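Local coordinates for mediator of RNA polymerase II transcription subunit 18 (PDB 3C0T), which is a component of the Mediator complex, the coactivator that carries signals from gene-specific regulatory proteins to the basal RNA polymerase II machinery, at residues A[35-40]-A[76-81]; A[60-65]-A[70-75]; A[94-99]-A[184-189]; A[167-172]-A[200-205]. All coordinates share one frame; numbering follows the deposited sequence.

Contact 1. Residues A[35-40]-A[76-81]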
# COMPACT_ATOMS: atom_id res chain seq x y z
N PHE A 35 -8.52 -1.97 -5.41
CA PHE A 35 -8.95 -0.68 -5.95
C PHE A 35 -9.03 0.24 -4.73
O PHE A 35 -9.74 -0.05 -3.76
CB PHE A 35 -10.32 -0.79 -6.61
CG PHE A 35 -10.62 0.32 -7.57
CD1 PHE A 35 -10.54 0.11 -8.95
CD2 PHE A 35 -10.93 1.59 -7.11
CE1 PHE A 35 -10.76 1.16 -9.85
CE2 PHE A 35 -11.16 2.65 -8.00
CZ PHE A 35 -11.08 2.43 -9.38
N TRP A 36 -8.29 1.35 -4.78
CA TRP A 36 -8.28 2.31 -3.68
C TRP A 36 -8.87 3.63 -4.11
O TRP A 36 -8.53 4.15 -5.17
CB TRP A 36 -6.85 2.59 -3.21
CG TRP A 36 -6.18 1.48 -2.47
CD1 TRP A 36 -5.57 0.38 -3.02
CD2 TRP A 36 -6.06 1.34 -1.05
NE1 TRP A 36 -5.08 -0.42 -2.02
CE2 TRP A 36 -5.35 0.14 -0.81
CE3 TRP A 36 -6.47 2.12 0.04
CZ2 TRP A 36 -5.04 -0.30 0.49
CZ3 TRP A 36 -6.16 1.67 1.34
CH2 TRP A 36 -5.45 0.47 1.54
N VAL A 37 -9.76 4.17 -3.28
CA VAL A 37 -10.35 5.49 -3.54
C VAL A 37 -10.12 6.27 -2.24
O VAL A 37 -10.42 5.78 -1.15
CB VAL A 37 -11.87 5.41 -3.89
CG1 VAL A 37 -12.13 4.22 -4.79
CG2 VAL A 37 -12.70 5.31 -2.63
N VAL A 38 -9.56 7.46 -2.37
CA VAL A 38 -9.27 8.28 -1.20
C VAL A 38 -10.19 9.49 -1.11
O VAL A 38 -10.46 10.15 -2.11
CB VAL A 38 -7.80 8.73 -1.24
CG1 VAL A 38 -7.46 9.53 0.01
CG2 VAL A 38 -6.89 7.51 -1.36
N TYR A 39 -10.67 9.77 0.10
CA TYR A 39 -11.56 10.91 0.35
C TYR A 39 -10.96 11.85 1.38
O TYR A 39 -10.40 11.42 2.39
CB TYR A 39 -12.92 10.45 0.86
CG TYR A 39 -13.82 9.88 -0.21
CD1 TYR A 39 -13.65 8.58 -0.67
CD2 TYR A 39 -14.82 10.67 -0.79
CE1 TYR A 39 -14.46 8.07 -1.68
CE2 TYR A 39 -15.63 10.16 -1.80
CZ TYR A 39 -15.45 8.86 -2.24
OH TYR A 39 -16.24 8.35 -3.24
N ARG A 40 -11.09 13.14 1.13
CA ARG A 40 -10.56 14.14 2.05
C ARG A 40 -11.70 14.95 2.63
O ARG A 40 -12.77 15.04 2.03
CB ARG A 40 -9.61 15.07 1.30
CG ARG A 40 -10.32 15.84 0.22
CD ARG A 40 -9.39 16.71 -0.57
NE ARG A 40 -10.15 17.47 -1.56
CZ ARG A 40 -9.63 18.34 -2.41
NH1 ARG A 40 -10.41 18.97 -3.27
NH2 ARG A 40 -8.32 18.57 -2.40
N THR A 76 -19.54 -4.75 -3.25
CA THR A 76 -18.27 -5.05 -2.60
C THR A 76 -18.20 -4.64 -1.14
O THR A 76 -18.99 -3.83 -0.65
CB THR A 76 -17.06 -4.35 -3.28
OG1 THR A 76 -17.19 -4.41 -4.70
CG2 THR A 76 -15.75 -5.03 -2.87
N GLN A 77 -17.22 -5.22 -0.47
CA GLN A 77 -16.95 -4.91 0.92
C GLN A 77 -15.73 -4.00 0.83
O GLN A 77 -14.78 -4.29 0.11
CB GLN A 77 -16.60 -6.19 1.68
CG GLN A 77 -16.43 -5.99 3.18
CD GLN A 77 -16.31 -7.30 3.94
OE1 GLN A 77 -16.28 -7.31 5.17
NE2 GLN A 77 -16.25 -8.41 3.21
N TRP A 78 -15.78 -2.88 1.54
CA TRP A 78 -14.67 -1.94 1.53
C TRP A 78 -14.00 -1.89 2.88
O TRP A 78 -14.66 -1.92 3.91
CB TRP A 78 -15.13 -0.53 1.20
CG TRP A 78 -15.63 -0.32 -0.18
CD1 TRP A 78 -16.89 -0.53 -0.65
CD2 TRP A 78 -14.87 0.17 -1.29
NE1 TRP A 78 -16.97 -0.21 -1.98
CE2 TRP A 78 -15.74 0.23 -2.40
CE3 TRP A 78 -13.53 0.56 -1.46
CZ2 TRP A 78 -15.32 0.67 -3.66
CZ3 TRP A 78 -13.11 1.00 -2.71
CH2 TRP A 78 -14.00 1.05 -3.79
N SER A 79 -12.68 -1.83 2.87
CA SER A 79 -11.95 -1.68 4.11
C SER A 79 -11.68 -0.18 4.13
O SER A 79 -11.35 0.42 3.10
CB SER A 79 -10.65 -2.46 4.09
OG SER A 79 -10.90 -3.83 4.33
N MET A 80 -11.86 0.44 5.28
CA MET A 80 -11.67 1.87 5.39
C MET A 80 -10.46 2.16 6.27
O MET A 80 -10.40 1.73 7.42
CB MET A 80 -12.94 2.48 5.97
CG MET A 80 -13.06 3.97 5.83
SD MET A 80 -14.79 4.43 6.07
CE MET A 80 -14.99 4.03 7.79
N TYR A 81 -9.50 2.90 5.72
CA TYR A 81 -8.30 3.20 6.47
C TYR A 81 -8.02 4.66 6.78
O TYR A 81 -8.40 5.56 6.03
CB TYR A 81 -7.06 2.66 5.75
CG TYR A 81 -6.97 1.15 5.64
CD1 TYR A 81 -7.68 0.45 4.67
CD2 TYR A 81 -6.12 0.43 6.48
CE1 TYR A 81 -7.54 -0.93 4.53
CE2 TYR A 81 -5.98 -0.95 6.36
CZ TYR A 81 -6.69 -1.62 5.38
OH TYR A 81 -6.54 -2.99 5.25
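F35 meets W78 through its backbone: the carbonyl O of F35 lies 3.7 Å from W78 CZ3, at the corner of the six-membered ring. The F35 ring itself turns to W72, outside the two segments. W36 projects to the other face of the sheet. With its CG beside the backbone N and anti to the carbonyl carbon (chi1 -71°), the far end of the indole swings back to Y81, and W36 CH2 comes to 3.8 Å from Y81 CD1. The centroids of the two six-membered rings are 5.5 Å apart and their planes are inclined at 42°, an oblique meeting. Y124 lies nearly parallel to W36 as a further aromatic neighbour. V37 returns to the side of the sheet that carries F35 and W78; its side chain crosses that of W78 at about a right angle, with CG1 oblique to the indole and 3.8 Å from W78 CH2. The strand axes approach to 9.2 Å, about two strand spacings, as expected with strand 56-61 lying between them. The contact therefore reaches across one intervening strand of the closed antiparallel barrel, once on each face. Both indole nitrogens bond elsewhere, W36 NE1 to E34 OE1 and W78 NE1 to the carbonyl O of S73. The segments are joined mainly by dispersion, ring against ring and methyl against indole, with one backbone carbonyl against a ring carbon.

Contact 2. Residues A[60-65]-A[70-75]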
# COMPACT_ATOMS: atom_id res chain seq x y z
N SER A 60 -10.92 -1.93 -1.86
CA SER A 60 -11.77 -3.02 -2.27
C SER A 60 -10.91 -4.05 -2.98
O SER A 60 -10.10 -3.71 -3.84
CB SER A 60 -12.85 -2.52 -3.23
OG SER A 60 -13.49 -3.61 -3.86
N ASN A 61 -11.08 -5.32 -2.61
CA ASN A 61 -10.33 -6.38 -3.25
C ASN A 61 -11.05 -6.71 -4.56
O ASN A 61 -12.09 -7.37 -4.56
CB ASN A 61 -10.28 -7.61 -2.34
CG ASN A 61 -9.52 -8.77 -2.95
OD1 ASN A 61 -9.32 -9.80 -2.31
ND2 ASN A 61 -9.10 -8.61 -4.20
N ILE A 62 -10.52 -6.24 -5.68
CA ILE A 62 -11.16 -6.50 -6.96
C ILE A 62 -10.76 -7.84 -7.55
O ILE A 62 -11.25 -8.23 -8.60
CB ILE A 62 -10.90 -5.37 -7.98
CG1 ILE A 62 -9.41 -5.03 -8.04
CG2 ILE A 62 -11.71 -4.14 -7.58
CD1 ILE A 62 -9.09 -3.91 -9.00
N GLU A 63 -9.87 -8.53 -6.85
CA GLU A 63 -9.42 -9.85 -7.29
C GLU A 63 -10.63 -10.79 -7.26
O GLU A 63 -10.65 -11.82 -7.94
CB GLU A 63 -8.33 -10.35 -6.34
CG GLU A 63 -7.98 -11.83 -6.44
CD GLU A 63 -7.49 -12.23 -7.81
OE1 GLU A 63 -6.99 -13.37 -7.94
OE2 GLU A 63 -7.61 -11.43 -8.76
N SER A 64 -11.65 -10.40 -6.49
CA SER A 64 -12.88 -11.17 -6.36
C SER A 64 -14.07 -10.43 -6.98
O SER A 64 -15.08 -10.18 -6.31
CB SER A 64 -13.18 -11.44 -4.87
OG SER A 64 -13.47 -10.23 -4.18
N HIS A 65 -13.95 -10.10 -8.26
CA HIS A 65 -15.01 -9.39 -8.99
C HIS A 65 -15.03 -9.73 -10.47
O HIS A 65 -14.02 -10.16 -11.04
CB HIS A 65 -14.83 -7.88 -8.86
CG HIS A 65 -15.44 -7.29 -7.63
ND1 HIS A 65 -16.79 -7.37 -7.36
CD2 HIS A 65 -14.89 -6.61 -6.60
CE1 HIS A 65 -17.04 -6.77 -6.21
NE2 HIS A 65 -15.91 -6.30 -5.73
N THR A 70 -21.12 -4.36 -14.09
CA THR A 70 -21.33 -2.93 -14.33
C THR A 70 -21.21 -2.07 -13.07
O THR A 70 -20.70 -0.94 -13.12
CB THR A 70 -22.71 -2.68 -14.99
OG1 THR A 70 -23.75 -3.16 -14.14
CG2 THR A 70 -22.79 -3.40 -16.33
N GLU A 71 -21.68 -2.59 -11.94
CA GLU A 71 -21.61 -1.85 -10.69
C GLU A 71 -21.03 -2.69 -9.56
O GLU A 71 -21.73 -3.08 -8.62
CB GLU A 71 -23.00 -1.31 -10.33
CG GLU A 71 -23.36 -0.06 -11.11
CD GLU A 71 -24.85 0.24 -11.12
OE1 GLU A 71 -25.46 0.27 -10.03
OE2 GLU A 71 -25.41 0.45 -12.22
N TRP A 72 -19.74 -2.95 -9.68
CA TRP A 72 -18.99 -3.74 -8.71
C TRP A 72 -18.85 -3.02 -7.38
O TRP A 72 -18.87 -3.65 -6.32
CB TRP A 72 -17.59 -4.02 -9.26
CG TRP A 72 -16.83 -2.75 -9.55
CD1 TRP A 72 -16.93 -1.97 -10.68
CD2 TRP A 72 -15.92 -2.07 -8.68
NE1 TRP A 72 -16.14 -0.86 -10.55
CE2 TRP A 72 -15.51 -0.89 -9.34
CE3 TRP A 72 -15.41 -2.35 -7.40
CZ2 TRP A 72 -14.61 0.01 -8.76
CZ3 TRP A 72 -14.52 -1.45 -6.83
CH2 TRP A 72 -14.13 -0.28 -7.51
N SER A 73 -18.71 -1.70 -7.42
CA SER A 73 -18.53 -0.90 -6.21
C SER A 73 -19.67 -1.02 -5.20
O SER A 73 -19.46 -0.81 -4.00
CB SER A 73 -18.31 0.57 -6.57
OG SER A 73 -19.31 1.04 -7.45
N LYS A 74 -20.87 -1.36 -5.66
CA LYS A 74 -22.01 -1.52 -4.77
C LYS A 74 -22.11 -2.95 -4.26
O LYS A 74 -22.71 -3.22 -3.22
CB LYS A 74 -23.32 -1.13 -5.47
CG LYS A 74 -23.63 0.36 -5.43
CD LYS A 74 -25.10 0.61 -5.77
CE LYS A 74 -25.50 2.05 -5.47
NZ LYS A 74 -26.96 2.29 -5.69
N ASN A 75 -21.50 -3.87 -5.00
CA ASN A 75 -21.49 -5.28 -4.63
C ASN A 75 -20.17 -5.68 -3.96
O ASN A 75 -19.73 -6.83 -4.09
CB ASN A 75 -21.70 -6.16 -5.87
CG ASN A 75 -23.14 -6.17 -6.33
OD1 ASN A 75 -23.72 -5.12 -6.64
ND2 ASN A 75 -23.74 -7.35 -6.38
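W72 meets H65 with its CB, and I62 and S60 with the CE3/CZ3 edge of its indole, so the contacts change atom by atom along the side chain. At the base, W72 CB lies over one face of the H65 imidazole, 4.1 Å from the ring centroid and 18° off the ring normal, a CH-pi contact. CG sits between the backbone N and the carbonyl carbon (chi1 59°), which turns the indole so that the edge of its six-membered ring points at the imidazole face, an edge-to-face pair with planes at 70°. Further out, CE3 and CZ3 run obliquely past the branch methyl of I62, with CG2 to CZ3 at 4.0 Å. S60 OG comes up in the plane of the ring at its edge, 3.8 Å from W72 CZ3; this buried hydroxyl has no polar partner in the model. On the pyrrole side, NE1 bonds to the carbonyl O of R150. The imidazole also closes on the turn backbone, where H65 CE1 lies 3.4 Å from N75 O. With an alanine at H65, W72 CB is likely to lose the ring face that covers it, and the six-membered ring its edge-to-face partner. The contact joins the end of strand 56-61 and the connection that follows it to strand 78-83; W72 packs there on the outer face of the sheet, with F35 of strand 27-41 and I152 of a loop.

Contact 3. Residues A[94-99]-A[184-189]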
# COMPACT_ATOMS: atom_id res chain seq x y z
N CYS A 94 13.52 0.76 11.69
CA CYS A 94 12.33 0.50 10.87
C CYS A 94 11.33 1.64 11.07
O CYS A 94 11.31 2.28 12.11
CB CYS A 94 11.68 -0.83 11.27
SG CYS A 94 10.65 -0.72 12.75
N GLY A 95 10.49 1.88 10.07
CA GLY A 95 9.51 2.94 10.20
C GLY A 95 8.31 2.53 11.02
O GLY A 95 8.01 1.34 11.14
N ILE A 96 7.62 3.51 11.60
CA ILE A 96 6.42 3.26 12.39
C ILE A 96 5.38 4.33 12.07
O ILE A 96 5.70 5.52 12.03
CB ILE A 96 6.69 3.30 13.91
CG1 ILE A 96 7.73 2.26 14.31
CG2 ILE A 96 5.39 3.01 14.67
CD1 ILE A 96 7.99 2.23 15.81
N ARG A 97 4.14 3.91 11.85
CA ARG A 97 3.08 4.86 11.58
C ARG A 97 1.75 4.30 12.08
O ARG A 97 1.54 3.09 12.08
CB ARG A 97 2.97 5.15 10.08
CG ARG A 97 2.58 3.96 9.27
CD ARG A 97 2.25 4.34 7.86
NE ARG A 97 1.83 3.18 7.09
CZ ARG A 97 1.19 3.23 5.93
NH1 ARG A 97 0.90 4.40 5.39
NH2 ARG A 97 0.84 2.11 5.32
N PRO A 98 0.85 5.19 12.53
CA PRO A 98 -0.46 4.76 13.04
C PRO A 98 -1.33 4.32 11.87
O PRO A 98 -1.31 4.95 10.81
CB PRO A 98 -1.01 6.03 13.70
CG PRO A 98 0.21 6.87 13.96
CD PRO A 98 1.06 6.63 12.75
N VAL A 99 -2.09 3.25 12.05
CA VAL A 99 -2.98 2.77 11.01
C VAL A 99 -4.24 2.23 11.65
O VAL A 99 -4.19 1.33 12.48
CB VAL A 99 -2.34 1.63 10.18
CG1 VAL A 99 -3.39 1.01 9.26
CG2 VAL A 99 -1.19 2.18 9.35
N LYS A 184 9.08 -7.30 19.52
CA LYS A 184 9.06 -8.55 18.78
C LYS A 184 8.81 -8.26 17.29
O LYS A 184 9.28 -8.99 16.42
CB LYS A 184 7.96 -9.46 19.34
CG LYS A 184 7.83 -10.83 18.67
CD LYS A 184 9.07 -11.70 18.88
CE LYS A 184 9.30 -12.02 20.36
NZ LYS A 184 10.56 -12.82 20.59
N ALA A 185 8.08 -7.20 17.01
CA ALA A 185 7.79 -6.84 15.63
C ALA A 185 9.03 -6.26 14.96
O ALA A 185 9.33 -6.61 13.81
CB ALA A 185 6.63 -5.85 15.57
N GLU A 186 9.76 -5.39 15.65
CA GLU A 186 10.97 -4.81 15.06
C GLU A 186 12.00 -5.91 14.84
O GLU A 186 12.72 -5.90 13.84
CB GLU A 186 11.57 -3.73 15.96
CG GLU A 186 10.61 -2.64 16.36
CD GLU A 186 11.32 -1.42 16.92
OE1 GLU A 186 10.72 -0.75 17.79
OE2 GLU A 186 12.46 -1.14 16.48
N ALA A 187 12.07 -6.84 15.79
CA ALA A 187 13.00 -7.95 15.69
C ALA A 187 12.64 -8.78 14.46
O ALA A 187 13.51 -9.25 13.74
CB ALA A 187 12.94 -8.80 16.95
N ASN A 188 11.34 -8.97 14.22
CA ASN A 188 10.92 -9.74 13.05
C ASN A 188 11.27 -9.01 11.75
O ASN A 188 11.68 -9.64 10.78
CB ASN A 188 9.42 -10.04 13.11
CG ASN A 188 9.10 -11.18 14.05
OD1 ASN A 188 9.87 -12.15 14.17
ND2 ASN A 188 7.95 -11.10 14.72
N LEU A 189 11.10 -7.70 11.74
CA LEU A 189 11.44 -6.92 10.55
C LEU A 189 12.93 -7.05 10.28
O LEU A 189 13.35 -7.21 9.13
CB LEU A 189 11.07 -5.44 10.73
CG LEU A 189 9.58 -5.12 10.57
CD1 LEU A 189 9.35 -3.63 10.73
CD2 LEU A 189 9.10 -5.58 9.20
O HOH W 1 13.72 -1.13 13.78
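C94 and L189 bring the residue just before strand 95-104 against helix 179-196, which packs on the outside of the antiparallel beta-barrel. The apolar part is small. One methyl of L189, CD1, approaches C94 CB to 3.7 Å, and the L189 chain places it there with CG anti to the carbonyl carbon (chi1 -78°). Next to L189 on this helix face, E186 adds its aliphatic stem, whose CG lies 4.1 Å from C94 SG, and I96 touches the same glutamate only marginally. L4 of the adjoining strand 2-10 packs against A185, E186 and L189, which places the contact at the edge of a broader helix-on-sheet seam. The polar part passes through one water. It accepts the backbone N-H of C94 at an N-to-O distance of 2.8 Å and donates to E186 OE2 at 3.0 Å, so it links the carboxylate to the C94 backbone without a direct hydrogen bond. Long, weak ion pairs from R90 and K93 reach the same OE2 and would probably favour its charged form. Between the apolar and polar parts stands the cysteine sulfur: C94 SG is 3.8 Å from L189 CD1, while E186 OE2 lies 4.2 Å from that same sulfur.

Contact 4. Residues A[167-172]-A[200-205]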
# COMPACT_ATOMS: atom_id res chain seq x y z
N LEU A 167 8.66 -2.54 -2.89
CA LEU A 167 8.76 -3.65 -1.94
C LEU A 167 8.42 -3.08 -0.57
O LEU A 167 9.18 -2.27 -0.03
CB LEU A 167 10.18 -4.22 -1.90
CG LEU A 167 10.38 -5.70 -2.26
CD1 LEU A 167 11.76 -6.12 -1.83
CD2 LEU A 167 9.35 -6.58 -1.57
N HIS A 168 7.29 -3.49 -0.01
CA HIS A 168 6.84 -3.01 1.29
C HIS A 168 6.76 -4.15 2.30
O HIS A 168 5.99 -5.10 2.12
CB HIS A 168 5.47 -2.34 1.14
CG HIS A 168 4.94 -1.73 2.40
ND1 HIS A 168 3.69 -1.14 2.47
CD2 HIS A 168 5.48 -1.60 3.63
CE1 HIS A 168 3.49 -0.68 3.70
NE2 HIS A 168 4.56 -0.95 4.42
N VAL A 169 7.57 -4.07 3.35
CA VAL A 169 7.58 -5.10 4.39
C VAL A 169 6.97 -4.50 5.64
O VAL A 169 7.38 -3.42 6.08
CB VAL A 169 9.01 -5.59 4.70
CG1 VAL A 169 8.97 -6.75 5.68
CG2 VAL A 169 9.71 -6.01 3.40
N TYR A 170 6.00 -5.18 6.23
CA TYR A 170 5.34 -4.64 7.41
C TYR A 170 4.70 -5.67 8.31
O TYR A 170 4.54 -6.84 7.95
CB TYR A 170 4.25 -3.64 6.99
CG TYR A 170 3.14 -4.27 6.17
CD1 TYR A 170 3.28 -4.47 4.79
CD2 TYR A 170 1.96 -4.71 6.77
CE1 TYR A 170 2.27 -5.10 4.04
CE2 TYR A 170 0.96 -5.35 6.04
CZ TYR A 170 1.12 -5.54 4.67
OH TYR A 170 0.15 -6.21 3.94
N THR A 171 4.33 -5.21 9.50
CA THR A 171 3.64 -6.03 10.47
C THR A 171 2.84 -5.06 11.32
O THR A 171 3.20 -3.88 11.44
CB THR A 171 4.61 -6.84 11.34
OG1 THR A 171 3.84 -7.74 12.14
CG2 THR A 171 5.44 -5.94 12.23
N HIS A 172 1.73 -5.53 11.88
CA HIS A 172 0.88 -4.69 12.70
C HIS A 172 0.88 -5.09 14.17
O HIS A 172 0.88 -6.27 14.51
CB HIS A 172 -0.56 -4.73 12.18
CG HIS A 172 -0.74 -4.13 10.83
ND1 HIS A 172 -0.46 -2.80 10.55
CD2 HIS A 172 -1.18 -4.67 9.66
CE1 HIS A 172 -0.73 -2.55 9.28
NE2 HIS A 172 -1.17 -3.67 8.72
N CYS A 200 17.77 -6.84 -2.29
CA CYS A 200 16.98 -5.62 -2.20
C CYS A 200 17.27 -4.86 -0.92
O CYS A 200 17.27 -5.44 0.16
CB CYS A 200 15.47 -5.91 -2.25
SG CYS A 200 14.48 -4.38 -2.21
N ASP A 201 17.52 -3.56 -1.04
CA ASP A 201 17.82 -2.75 0.12
C ASP A 201 16.53 -2.22 0.73
O ASP A 201 15.76 -1.50 0.08
CB ASP A 201 18.74 -1.59 -0.25
CG ASP A 201 19.10 -0.72 0.95
OD1 ASP A 201 19.59 -1.27 1.97
OD2 ASP A 201 18.90 0.51 0.87
N LEU A 202 16.31 -2.57 1.99
CA LEU A 202 15.12 -2.14 2.71
C LEU A 202 15.47 -1.12 3.78
O LEU A 202 16.39 -1.32 4.58
CB LEU A 202 14.42 -3.34 3.34
CG LEU A 202 13.86 -4.40 2.39
CD1 LEU A 202 13.33 -5.58 3.20
CD2 LEU A 202 12.75 -3.80 1.53
N LYS A 203 14.73 -0.02 3.80
CA LYS A 203 14.95 1.01 4.79
C LYS A 203 13.70 1.80 5.14
O LYS A 203 12.67 1.69 4.49
CB LYS A 203 16.06 1.98 4.35
CG LYS A 203 16.31 2.04 2.85
CD LYS A 203 15.23 2.79 2.09
CE LYS A 203 15.55 2.80 0.60
NZ LYS A 203 14.52 3.48 -0.23
N ASN A 204 13.82 2.58 6.22
CA ASN A 204 12.73 3.41 6.69
C ASN A 204 12.57 4.56 5.70
O ASN A 204 13.52 5.28 5.42
CB ASN A 204 13.07 3.95 8.08
CG ASN A 204 11.96 4.80 8.68
OD1 ASN A 204 11.00 5.17 8.00
ND2 ASN A 204 12.09 5.12 9.97
N VAL A 205 11.37 4.71 5.16
CA VAL A 205 11.08 5.79 4.23
C VAL A 205 9.85 6.47 4.80
O VAL A 205 8.92 5.81 5.27
CB VAL A 205 10.77 5.24 2.81
CG1 VAL A 205 10.41 6.38 1.88
CG2 VAL A 205 11.99 4.51 2.27
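L167 turns one methyl, CD1, to C200. The modelled distance from L167 CD1 to C200 SG is 3.3 Å, doubtfully short for carbon and sulfur, while C200 CB stands 3.7 Å from that methyl. The chi1 of L167 (-120°) is also off a staggered position, so the exact placing of this methyl is uncertain. With CB directed at the strand and SG anti to the C200 nitrogen (chi1 -177°), the sulfur meets L167. Two residues along each segment, the bump comes from the strand. V169 CG2 fits at the fork of L202, 3.7 Å from its CD1 and 4.2 Å from its CD2, and the two side chains cross at about a right angle. L202 in turn pushes CD2 into the shallow hollow between V169 and L167, where L167 CD1 and the carbonyl O of L167 each lie 4.2 Å from it. L167 and V169 stand on the same side of the strand with H168 turned to the other, and the hollow lies between them. Beyond the pair, V169 also meets L189 and V192 of helix 179-196, L202 meets L196, and L167 rests on V138 and I140. Nearby, K203 and V205 touch the chain of another protein. Here helix 179-196 and the extended chain after it cover the outer wall of the closed antiparallel beta-barrel of the Med18 fold.

The four contacts form two groups on opposite sides of the chain's centre. Contacts 1 and 2 have centres 12 Å apart, with contact 2 nested inside the loop that contact 1 closes; F35 N hydrogen-bonds S60 O at 2.8 Å and so joins them. Contacts 3 and 4 are closer still, 9 Å between centres, and their segments alternate along the chain: L189 CD2 meets V169 CG1 at 3.7 Å. The groups are separated by about 23 to 31 Å between centres, yet the same barrel sheet runs through both. Contacts 1 and 3 meet directly where Y81 CD2 lies 3.9 Å from V99 CG1, on neighbouring strands.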